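Side-chain contacts in mandelate racemase/muconate lactonizing enzyme family protein (Bradyrhizobium sp. ORS 278, PDB 3TOY), which is of unknown function but belongs to the enolase superfamily, whose members join a capping domain to a modified beta/alpha barrel, and carries bound calcium: residues 105-110 against 125-130; 173-178 against 204-209; 347-352 against 374-379. All coordinates share one frame; numbering follows the deposited sequence.

Interaction 1. Residues 105-110 against 125-130; sequences DLMKAM and MAVSGL
M107 is the first residue of 105-110 to meet V127, in an antiparallel helical hairpin of the N-terminal capping domain. Helices 103-113 and 122-142 form its two arms; the short segments run at 167° with their axes 10.8 Å apart, a spacing at which side chains, and not backbones, meet. M107 leaves its helix with CG anti to the backbone N (chi1 179°), then bends twice, at chi2 and chi3, and this folded path brings the sulfur round to the partner helix. SD lies 3.8 Å from V127 CG1, the two side chains crossing at about a right angle. W119, in the loop joining the arms, also packs on M107.

One turn further on, M110 points its CB toward the other helix and meets V127 tip to tip. Its CE comes to 3.8 Å from V127 CG1, while M110 SD stands 4.0 Å from V127 CG2, so the valine presents both branches to one thioether. CG1 is thus shared by two methionines. Neither sulfur makes a polar bond across the contact, which is apolar; V127, M110 and L130 are buried, M107 only partly. F134, later on the longer helix, adds an aromatic neighbour to M110, and I92 of helix 82-95 and V32 of strand 29-47 pack on L130. M110 SD also reaches the second helix one turn beyond V127, touching L130 CD1 at 4.1 Å.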
ATOM      1  N   ASP A 105      19.402 -13.178 -31.134  1.00 27.87           N
ATOM      2  CA  ASP A 105      20.761 -12.657 -31.029  1.00 27.90           C
ATOM      3  C   ASP A 105      20.919 -11.297 -31.691  1.00 24.42           C
ATOM      4  O   ASP A 105      21.673 -10.442 -31.192  1.00 30.80           O
ATOM      5  CB  ASP A 105      21.752 -13.631 -31.676  1.00 28.32           C
ATOM      6  CG  ASP A 105      21.838 -14.936 -30.954  1.00 40.83           C
ATOM      7  OD1 ASP A 105      21.211 -15.118 -29.871  1.00 39.76           O
ATOM      8  OD2 ASP A 105      22.556 -15.796 -31.485  1.00 30.93           O
ATOM      9  N   LEU A 106      20.256 -11.100 -32.837  1.00 29.85           N
ATOM     10  CA  LEU A 106      20.299  -9.812 -33.540  1.00 25.78           C
ATOM     11  C   LEU A 106      19.606  -8.721 -32.718  1.00 29.24           C
ATOM     12  O   LEU A 106      20.047  -7.567 -32.671  1.00 30.74           O
ATOM     13  CB  LEU A 106      19.649  -9.925 -34.933  1.00 28.78           C
ATOM     14  CG  LEU A 106      20.444 -10.808 -35.930  1.00 28.47           C
ATOM     15  CD1 LEU A 106      19.569 -11.219 -37.126  1.00 30.87           C
ATOM     16  CD2 LEU A 106      21.731 -10.113 -36.373  1.00 30.32           C
ATOM     17  N   MET A 107      18.511  -9.085 -32.072  1.00 28.96           N
ATOM     18  CA  MET A 107      17.810  -8.110 -31.234  1.00 27.62           C
ATOM     19  C   MET A 107      18.711  -7.698 -30.074  1.00 25.93           C
ATOM     20  O   MET A 107      18.803  -6.527 -29.733  1.00 29.54           O
ATOM     21  CB  MET A 107      16.496  -8.702 -30.707  1.00 29.97           C
ATOM     22  CG  MET A 107      15.714  -7.724 -29.798  1.00 28.05           C
ATOM     23  SD  MET A 107      15.217  -6.223 -30.651  1.00 30.71           S
ATOM     24  CE  MET A 107      14.157  -6.861 -31.974  1.00 31.40           C
ATOM     25  N   LYS A 108      19.380  -8.663 -29.449  1.00 30.24           N
ATOM     26  CA  LYS A 108      20.273  -8.336 -28.346  1.00 30.83           C
ATOM     27  C   LYS A 108      21.403  -7.399 -28.800  1.00 34.88           C
ATOM     28  O   LYS A 108      21.789  -6.481 -28.075  1.00 33.52           O
ATOM     29  CB  LYS A 108      20.821  -9.627 -27.724  1.00 32.69           C
ATOM     30  CG  LYS A 108      21.755  -9.436 -26.555  1.00 46.74           C
ATOM     31  CD  LYS A 108      22.483 -10.741 -26.235  1.00 59.94           C
ATOM     32  CE  LYS A 108      21.690 -11.625 -25.281  1.00 69.96           C
ATOM     33  NZ  LYS A 108      22.020 -11.303 -23.858  1.00 73.62           N
ATOM     34  N   ALA A 109      21.914  -7.614 -30.010  1.00 31.64           N
ATOM     35  CA  ALA A 109      22.964  -6.769 -30.564  1.00 32.29           C
ATOM     36  C   ALA A 109      22.472  -5.351 -30.850  1.00 33.16           C
ATOM     37  O   ALA A 109      23.194  -4.383 -30.611  1.00 35.12           O
ATOM     38  CB  ALA A 109      23.564  -7.401 -31.853  1.00 34.04           C
ATOM     39  N   MET A 110      21.264  -5.230 -31.386  1.00 32.37           N
ATOM     40  CA  MET A 110      20.674  -3.911 -31.648  1.00 30.09           C
ATOM     41  C   MET A 110      20.387  -3.206 -30.328  1.00 32.23           C
ATOM     42  O   MET A 110      20.516  -1.987 -30.227  1.00 33.30           O
ATOM     43  CB  MET A 110      19.410  -4.038 -32.507  1.00 36.79           C
ATOM     44  CG  MET A 110      19.722  -4.238 -34.004  1.00 33.50           C
ATOM     45  SD  MET A 110      18.284  -4.421 -35.095  1.00 38.16           S
ATOM     46  CE  MET A 110      17.406  -5.894 -34.478  1.00 31.08           C
ATOM     47  N   MET A 125      11.483   1.793 -34.402  1.00 24.39           N
ATOM     48  CA  MET A 125      10.680   1.321 -35.534  1.00 24.11           C
ATOM     49  C   MET A 125      11.552   0.613 -36.566  1.00 29.07           C
ATOM     50  O   MET A 125      11.164  -0.429 -37.114  1.00 27.81           O
ATOM     51  CB  MET A 125       9.946   2.474 -36.186  1.00 24.28           C
ATOM     52  CG  MET A 125       8.969   3.202 -35.243  1.00 27.40           C
ATOM     53  SD  MET A 125       8.348   4.741 -35.897  1.00 30.93           S
ATOM     54  CE  MET A 125       7.058   4.174 -36.995  1.00 35.05           C
ATOM     55  N   ALA A 126      12.728   1.193 -36.825  1.00 28.87           N
ATOM     56  CA  ALA A 126      13.752   0.543 -37.668  1.00 27.41           C
ATOM     57  C   ALA A 126      14.108  -0.829 -37.143  1.00 29.42           C
ATOM     58  O   ALA A 126      14.073  -1.809 -37.874  1.00 29.36           O
ATOM     59  CB  ALA A 126      14.993   1.403 -37.732  1.00 30.51           C
ATOM     60  N   VAL A 127      14.472  -0.886 -35.862  1.00 29.65           N
ATOM     61  CA  VAL A 127      14.813  -2.134 -35.184  1.00 27.31           C
ATOM     62  C   VAL A 127      13.697  -3.189 -35.275  1.00 30.32           C
ATOM     63  O   VAL A 127      13.953  -4.367 -35.567  1.00 27.25           O
ATOM     64  CB  VAL A 127      15.188  -1.852 -33.695  1.00 25.24           C
ATOM     65  CG1 VAL A 127      15.265  -3.148 -32.897  1.00 28.18           C
ATOM     66  CG2 VAL A 127      16.513  -1.096 -33.633  1.00 27.60           C
ATOM     67  N   SER A 128      12.463  -2.760 -35.040  1.00 27.32           N
ATOM     68  CA  SER A 128      11.345  -3.709 -35.035  1.00 23.66           C
ATOM     69  C   SER A 128      11.077  -4.149 -36.469  1.00 25.75           C
ATOM     70  O   SER A 128      10.713  -5.288 -36.704  1.00 28.24           O
ATOM     71  CB  SER A 128      10.089  -3.064 -34.455  1.00 24.13           C
ATOM     72  OG  SER A 128      10.348  -2.621 -33.108  1.00 26.01           O
ATOM     73  N   GLY A 129      11.263  -3.224 -37.411  1.00 28.19           N
ATOM     74  CA  GLY A 129      11.043  -3.537 -38.830  1.00 30.83           C
ATOM     75  C   GLY A 129      12.023  -4.608 -39.276  1.00 29.59           C
ATOM     76  O   GLY A 129      11.638  -5.541 -39.980  1.00 30.75           O
ATOM     77  N   LEU A 130      13.280  -4.471 -38.861  1.00 28.42           N
ATOM     78  CA  LEU A 130      14.314  -5.461 -39.162  1.00 27.25           C
ATOM     79  C   LEU A 130      13.972  -6.807 -38.560  1.00 31.40           C
ATOM     80  O   LEU A 130      14.058  -7.847 -39.215  1.00 29.27           O
ATOM     81  CB  LEU A 130      15.705  -4.988 -38.696  1.00 24.86           C
ATOM     82  CG  LEU A 130      16.291  -3.841 -39.532  1.00 32.28           C
ATOM     83  CD1 LEU A 130      17.426  -3.100 -38.861  1.00 33.98           C
ATOM     84  CD2 LEU A 130      16.723  -4.371 -40.929  1.00 32.18           C
TER

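Interaction 2. Residues 173-178 against 204-209; sequences RTLRTA and KGLRAL
The carbonyl oxygen of R173 is gripped twice by T177, one turn further along helix 168-181, an outer helix of the modified beta/alpha barrel of the enolase superfamily. T177 N donates to R173 O at 3.0 Å, the ordinary helical bond, and T177 OG1 donates to the same R173 O at 3.0 Å. The two donors arrive from opposite faces of the carbonyl plane, the hydroxyl tilted 33° from it, so they do not compete for one position. This hydroxyl bond binds the threonine to its own helix, whereas the contact with helix 196-210 is made by L175 and R176.

The two helices are successive outer helices of the barrel, with strand 186-190 between them in sequence. Their short segments cross at -47° with axes 12.2 Å apart, wide enough that only side-chain ends meet. L175 points at the partner helix, and its CD1 does all the touching among the leucines: it lies 3.7 Å from L206 CD2 and 3.9 Å from L209 CD2. The side chains of L175 and L206 cross at about a right angle. L209, one turn after L206, holds CG anti to its backbone N (chi1 165°), which carries its two methyls out toward L175 and R176. The loop residue Y163 also packs on L175.

R176, itself exposed, lies at the edge of the contact. Its NH1 forms a salt bridge with E172 of the same helix, and the flat guanidinium lies over L209, whose CD1 sits above the centre of one face, 4.3 Å from CZ of R176.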
ATOM      1  N   ARG A 173     -23.310   2.978 -46.252  1.00 50.75           N
ATOM      2  CA  ARG A 173     -22.969   2.032 -47.315  1.00 56.30           C
ATOM      3  C   ARG A 173     -21.694   1.277 -46.956  1.00 54.65           C
ATOM      4  O   ARG A 173     -21.613   0.054 -47.090  1.00 54.31           O
ATOM      5  CB  ARG A 173     -22.798   2.748 -48.663  1.00 58.06           C
ATOM      6  N   THR A 174     -20.695   2.016 -46.495  1.00 52.39           N
ATOM      7  CA  THR A 174     -19.426   1.408 -46.128  1.00 50.84           C
ATOM      8  C   THR A 174     -19.595   0.408 -44.983  1.00 46.84           C
ATOM      9  O   THR A 174     -18.965  -0.650 -44.987  1.00 43.24           O
ATOM     10  CB  THR A 174     -18.402   2.471 -45.741  1.00 51.12           C
ATOM     11  OG1 THR A 174     -18.389   3.488 -46.750  1.00 57.52           O
ATOM     12  CG2 THR A 174     -17.011   1.855 -45.602  1.00 45.08           C
ATOM     13  N   LEU A 175     -20.461   0.731 -44.022  1.00 47.83           N
ATOM     14  CA  LEU A 175     -20.606  -0.109 -42.831  1.00 46.91           C
ATOM     15  C   LEU A 175     -21.426  -1.356 -43.124  1.00 52.22           C
ATOM     16  O   LEU A 175     -21.135  -2.428 -42.598  1.00 47.25           O
ATOM     17  CB  LEU A 175     -21.201   0.675 -41.660  1.00 41.80           C
ATOM     18  CG  LEU A 175     -20.311   1.822 -41.183  1.00 42.44           C
ATOM     19  CD1 LEU A 175     -21.073   2.715 -40.202  1.00 37.51           C
ATOM     20  CD2 LEU A 175     -19.014   1.281 -40.562  1.00 37.67           C
ATOM     21  N   ARG A 176     -22.450  -1.205 -43.963  1.00 52.53           N
ATOM     22  CA  ARG A 176     -23.204  -2.345 -44.474  1.00 51.47           C
ATOM     23  C   ARG A 176     -22.298  -3.316 -45.217  1.00 47.32           C
ATOM     24  O   ARG A 176     -22.353  -4.525 -45.001  1.00 49.92           O
ATOM     25  CB  ARG A 176     -24.325  -1.869 -45.400  1.00 56.97           C
ATOM     26  CG  ARG A 176     -25.692  -1.903 -44.746  1.00 69.46           C
ATOM     27  CD  ARG A 176     -25.606  -1.402 -43.318  1.00 81.15           C
ATOM     28  NE  ARG A 176     -26.700  -1.904 -42.495  1.00 87.01           N
ATOM     29  CZ  ARG A 176     -27.983  -1.648 -42.729  1.00 91.76           C
ATOM     30  NH1 ARG A 176     -28.332  -0.910 -43.777  1.00 86.69           N
ATOM     31  NH2 ARG A 176     -28.915  -2.140 -41.923  1.00 92.81           N
ATOM     32  N   THR A 177     -21.458  -2.787 -46.096  1.00 49.72           N
ATOM     33  CA  THR A 177     -20.503  -3.626 -46.803  1.00 51.39           C
ATOM     34  C   THR A 177     -19.585  -4.339 -45.810  1.00 54.56           C
ATOM     35  O   THR A 177     -19.358  -5.545 -45.910  1.00 49.64           O
ATOM     36  CB  THR A 177     -19.650  -2.816 -47.791  1.00 56.46           C
ATOM     37  OG1 THR A 177     -20.502  -2.174 -48.756  1.00 54.80           O
ATOM     38  CG2 THR A 177     -18.648  -3.728 -48.508  1.00 51.99           C
ATOM     39  N   ALA A 178     -19.069  -3.591 -44.840  1.00 51.71           N
ATOM     40  CA  ALA A 178     -18.173  -4.171 -43.853  1.00 47.89           C
ATOM     41  C   ALA A 178     -18.831  -5.333 -43.102  1.00 47.55           C
ATOM     42  O   ALA A 178     -18.233  -6.395 -42.955  1.00 44.96           O
ATOM     43  CB  ALA A 178     -17.692  -3.098 -42.873  1.00 50.02           C
ATOM     44  N   LYS A 204     -24.157   7.234 -30.589  1.00 33.12           N
ATOM     45  CA  LYS A 204     -25.580   6.949 -30.558  1.00 33.39           C
ATOM     46  C   LYS A 204     -26.079   6.592 -31.962  1.00 37.85           C
ATOM     47  O   LYS A 204     -26.872   5.651 -32.142  1.00 41.71           O
ATOM     48  CB  LYS A 204     -26.355   8.144 -30.006  1.00 34.27           C
ATOM     49  CG  LYS A 204     -27.862   7.869 -29.903  1.00 44.87           C
ATOM     50  CD  LYS A 204     -28.641   9.113 -29.504  1.00 49.02           C
ATOM     51  CE  LYS A 204     -30.097   8.743 -29.225  1.00 54.68           C
ATOM     52  NZ  LYS A 204     -30.834   9.867 -28.608  1.00 59.52           N
ATOM     53  N   GLY A 205     -25.617   7.351 -32.948  1.00 38.07           N
ATOM     54  CA  GLY A 205     -25.983   7.115 -34.344  1.00 37.54           C
ATOM     55  C   GLY A 205     -25.485   5.759 -34.809  1.00 41.89           C
ATOM     56  O   GLY A 205     -26.223   4.983 -35.427  1.00 39.75           O
ATOM     57  N   LEU A 206     -24.230   5.458 -34.499  1.00 37.53           N
ATOM     58  CA  LEU A 206     -23.662   4.172 -34.902  1.00 36.37           C
ATOM     59  C   LEU A 206     -24.383   2.993 -34.267  1.00 37.42           C
ATOM     60  O   LEU A 206     -24.649   1.992 -34.937  1.00 38.73           O
ATOM     61  CB  LEU A 206     -22.165   4.107 -34.603  1.00 34.92           C
ATOM     62  CG  LEU A 206     -21.265   4.955 -35.498  1.00 43.15           C
ATOM     63  CD1 LEU A 206     -19.846   5.026 -34.927  1.00 37.20           C
ATOM     64  CD2 LEU A 206     -21.264   4.398 -36.947  1.00 37.09           C
ATOM     65  N   ARG A 207     -24.684   3.097 -32.972  1.00 37.70           N
ATOM     66  CA  ARG A 207     -25.334   2.012 -32.234  1.00 36.76           C
ATOM     67  C   ARG A 207     -26.761   1.795 -32.743  1.00 43.20           C
ATOM     68  O   ARG A 207     -27.264   0.665 -32.750  1.00 45.61           O
ATOM     69  CB  ARG A 207     -25.330   2.308 -30.715  1.00 33.44           C
ATOM     70  CG  ARG A 207     -25.990   1.265 -29.819  1.00 35.97           C
ATOM     71  CD  ARG A 207     -25.412  -0.142 -30.036  1.00 38.57           C
ATOM     72  NE  ARG A 207     -24.156  -0.399 -29.323  1.00 35.92           N
ATOM     73  CZ  ARG A 207     -23.299  -1.362 -29.657  1.00 42.06           C
ATOM     74  NH1 ARG A 207     -23.545  -2.127 -30.717  1.00 37.15           N
ATOM     75  NH2 ARG A 207     -22.181  -1.554 -28.954  1.00 33.74           N
ATOM     76  N   ALA A 208     -27.412   2.878 -33.168  1.00 42.95           N
ATOM     77  CA  ALA A 208     -28.768   2.793 -33.710  1.00 46.35           C
ATOM     78  C   ALA A 208     -28.758   2.135 -35.089  1.00 48.91           C
ATOM     79  O   ALA A 208     -29.645   1.349 -35.416  1.00 50.81           O
ATOM     80  CB  ALA A 208     -29.414   4.173 -33.780  1.00 47.59           C
ATOM     81  N   LEU A 209     -27.740   2.446 -35.884  1.00 42.13           N
ATOM     82  CA  LEU A 209     -27.612   1.889 -37.223  1.00 44.66           C
ATOM     83  C   LEU A 209     -27.232   0.409 -37.218  1.00 45.34           C
ATOM     84  O   LEU A 209     -27.844  -0.394 -37.919  1.00 45.79           O
ATOM     85  CB  LEU A 209     -26.565   2.658 -38.016  1.00 40.45           C
ATOM     86  CG  LEU A 209     -26.120   1.910 -39.272  1.00 43.43           C
ATOM     87  CD1 LEU A 209     -27.275   1.809 -40.263  1.00 48.31           C
ATOM     88  CD2 LEU A 209     -24.920   2.598 -39.908  1.00 46.71           C
TER

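Interaction 3. Residues 347-352 against 374-379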
ATOM      1  N   GLY A 347      -2.115  -2.868 -48.709  1.00 36.35           N
ATOM      2  CA  GLY A 347      -2.697  -3.788 -49.689  1.00 39.22           C
ATOM      3  C   GLY A 347      -2.248  -3.433 -51.104  1.00 43.60           C
ATOM      4  O   GLY A 347      -1.914  -4.302 -51.910  1.00 44.26           O
ATOM      5  N   ALA A 348      -2.213  -2.139 -51.383  1.00 42.55           N
ATOM      6  CA  ALA A 348      -1.893  -1.651 -52.717  1.00 44.00           C
ATOM      7  C   ALA A 348      -0.515  -2.101 -53.199  1.00 44.39           C
ATOM      8  O   ALA A 348      -0.302  -2.266 -54.406  1.00 45.12           O
ATOM      9  CB  ALA A 348      -2.009  -0.140 -52.755  1.00 40.27           C
ATOM     10  N   ILE A 349       0.422  -2.313 -52.274  1.00 36.68           N
ATOM     11  CA  ILE A 349       1.785  -2.694 -52.670  1.00 36.12           C
ATOM     12  C   ILE A 349       2.194  -4.131 -52.349  1.00 33.69           C
ATOM     13  O   ILE A 349       3.362  -4.493 -52.469  1.00 36.19           O
ATOM     14  CB  ILE A 349       2.851  -1.688 -52.166  1.00 35.22           C
ATOM     15  CG1 ILE A 349       2.783  -1.522 -50.632  1.00 38.31           C
ATOM     16  CG2 ILE A 349       2.671  -0.339 -52.853  1.00 40.29           C
ATOM     17  CD1 ILE A 349       3.354  -2.718 -49.876  1.00 32.25           C
ATOM     18  N   LEU A 350       1.224  -4.962 -51.982  1.00 33.00           N
ATOM     19  CA  LEU A 350       1.484  -6.379 -51.702  1.00 31.24           C
ATOM     20  C   LEU A 350       1.036  -7.320 -52.831  1.00 37.01           C
ATOM     21  O   LEU A 350      -0.031  -7.127 -53.402  1.00 40.20           O
ATOM     22  CB  LEU A 350       0.738  -6.795 -50.432  1.00 35.80           C
ATOM     23  CG  LEU A 350       1.314  -6.249 -49.126  1.00 34.48           C
ATOM     24  CD1 LEU A 350       0.427  -6.753 -47.994  1.00 33.73           C
ATOM     25  CD2 LEU A 350       2.750  -6.739 -48.960  1.00 30.67           C
ATOM     26  N   THR A 351       1.817  -8.365 -53.107  1.00 40.72           N
ATOM     27  CA  THR A 351       1.402  -9.380 -54.093  1.00 45.85           C
ATOM     28  C   THR A 351       0.151 -10.128 -53.626  1.00 49.77           C
ATOM     29  O   THR A 351      -0.669 -10.575 -54.430  1.00 45.71           O
ATOM     30  CB  THR A 351       2.531 -10.394 -54.410  1.00 48.35           C
ATOM     31  OG1 THR A 351       2.774 -11.222 -53.265  1.00 59.15           O
ATOM     32  CG2 THR A 351       3.820  -9.673 -54.788  1.00 40.02           C
ATOM     33  N   GLU A 352      -0.006 -10.250 -52.315  1.00 44.30           N
ATOM     34  CA  GLU A 352      -1.176 -10.918 -51.761  1.00 43.96           C
ATOM     35  C   GLU A 352      -1.768 -10.114 -50.608  1.00 42.71           C
ATOM     36  O   GLU A 352      -1.417 -10.320 -49.445  1.00 45.27           O
ATOM     37  CB  GLU A 352      -0.823 -12.344 -51.350  1.00 46.22           C
ATOM     38  CG  GLU A 352      -1.005 -13.335 -52.500  1.00 63.05           C
ATOM     39  CD  GLU A 352      -0.153 -14.578 -52.361  1.00 77.53           C
ATOM     40  OE1 GLU A 352       0.660 -14.645 -51.417  1.00 81.80           O
ATOM     41  OE2 GLU A 352      -0.290 -15.486 -53.208  1.00 79.34           O
ATOM     42  N   GLU A 374       5.810  -5.173 -57.306  1.00 42.48           N
ATOM     43  CA  GLU A 374       6.789  -4.171 -57.744  1.00 41.31           C
ATOM     44  C   GLU A 374       6.246  -3.068 -58.669  1.00 43.38           C
ATOM     45  O   GLU A 374       6.683  -1.916 -58.594  1.00 44.26           O
ATOM     46  CB  GLU A 374       8.009  -4.850 -58.376  1.00 46.32           C
ATOM     47  CG  GLU A 374       8.858  -5.646 -57.388  1.00 45.86           C
ATOM     48  CD  GLU A 374       9.581  -4.756 -56.401  1.00 50.54           C
ATOM     49  OE1 GLU A 374       9.555  -3.519 -56.583  1.00 48.09           O
ATOM     50  OE2 GLU A 374      10.179  -5.292 -55.445  1.00 54.13           O
ATOM     51  N   SER A 375       5.310  -3.402 -59.555  1.00 44.35           N
ATOM     52  CA  SER A 375       4.784  -2.373 -60.439  1.00 44.13           C
ATOM     53  C   SER A 375       4.069  -1.306 -59.602  1.00 42.29           C
ATOM     54  O   SER A 375       4.173  -0.110 -59.869  1.00 42.68           O
ATOM     55  CB  SER A 375       3.890  -2.969 -61.541  1.00 46.23           C
ATOM     56  OG  SER A 375       2.581  -3.263 -61.084  1.00 50.43           O
ATOM     57  N   ALA A 376       3.387  -1.736 -58.552  1.00 42.70           N
ATOM     58  CA  ALA A 376       2.722  -0.792 -57.666  1.00 41.94           C
ATOM     59  C   ALA A 376       3.736  -0.009 -56.812  1.00 40.30           C
ATOM     60  O   ALA A 376       3.598   1.204 -56.629  1.00 37.05           O
ATOM     61  CB  ALA A 376       1.685  -1.512 -56.795  1.00 40.23           C
ATOM     62  N   VAL A 377       4.757  -0.694 -56.314  1.00 36.45           N
ATOM     63  CA  VAL A 377       5.825  -0.008 -55.581  1.00 42.17           C
ATOM     64  C   VAL A 377       6.426   1.097 -56.451  1.00 44.24           C
ATOM     65  O   VAL A 377       6.572   2.238 -56.014  1.00 42.06           O
ATOM     66  CB  VAL A 377       6.926  -0.983 -55.091  1.00 44.33           C
ATOM     67  CG1 VAL A 377       8.110  -0.226 -54.535  1.00 42.03           C
ATOM     68  CG2 VAL A 377       6.371  -1.946 -54.039  1.00 36.08           C
ATOM     69  N   ALA A 378       6.753   0.770 -57.697  1.00 46.02           N
ATOM     70  CA  ALA A 378       7.271   1.779 -58.614  1.00 44.05           C
ATOM     71  C   ALA A 378       6.319   2.972 -58.727  1.00 42.72           C
ATOM     72  O   ALA A 378       6.739   4.124 -58.717  1.00 44.48           O
ATOM     73  CB  ALA A 378       7.529   1.162 -59.989  1.00 47.88           C
ATOM     74  N   LYS A 379       5.028   2.689 -58.842  1.00 43.65           N
ATOM     75  CA  LYS A 379       4.019   3.737 -58.972  1.00 43.43           C
ATOM     76  C   LYS A 379       3.983   4.667 -57.756  1.00 45.79           C
ATOM     77  O   LYS A 379       3.854   5.887 -57.893  1.00 39.70           O
ATOM     78  CB  LYS A 379       2.645   3.094 -59.185  1.00 46.22           C
ATOM     79  CG  LYS A 379       1.526   4.045 -59.571  1.00 52.60           C
ATOM     80  CD  LYS A 379       0.260   3.249 -59.882  1.00 65.86           C
ATOM     81  CE  LYS A 379      -0.697   4.023 -60.777  1.00 73.10           C
ATOM     82  NZ  LYS A 379      -1.078   5.339 -60.199  1.00 76.54           N
TER
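Helix 374-380, which leads into the C-terminal strand 381-382 of the capping domain's antiparallel sheet, meets the loop between strands 340-342 and 360-361 here. The closest approach is from backbone to side chain: A348 O lies 3.2 Å from the methyl CB of A376, a snug fit that involves no hydrogen bond. I349 and A376 are the nearest pair along the backbones, their CA atoms 5.4 Å apart, an approach consistent with the small side chain of A376.

I349 places CG1 between its backbone N and carbonyl carbon (chi1 56°), leaving CG2 beside the backbone N. That methyl lies over the helix backbone, 4.1 Å from C of A376, and 4.2 Å from A376 CB. Further along, I349 CB meets V377 CG2 at 4.0 Å. L59 of strand 50-64 and W372 pack on both I349 and V377, so the pair shares one apolar cluster with the capping-domain sheet.

Polar ties lie beside this contact: I349 is hydrogen-bonded through its backbone to N373, and E374 makes a salt bridge with R35. Between the two segments, cohesion therefore comes from close fit and dispersion, while the polar ties of these segments run to residues beside them.

From the N terminus, the three contacts follow one another in series, none enclosing or crossing another. Interaction 1 closes first, after 14 intervening residues, joining two helices of the capping domain. Interaction 2 follows with 25 residues between its segments, among them barrel strand 186-190, and sets one outer helix against the next. Interaction 3 comes last, bridging 21 residues that include strand 360-361; helix 374-380, after them, carries the chain back toward the capping-domain sheet. Interactions 1 and 2 lie on opposite sides of the chain's centre, their centres 41 Å apart. Interaction 3 is 25 Å from interaction 1 and 31 Å from interaction 2, centre to centre, and touches neither.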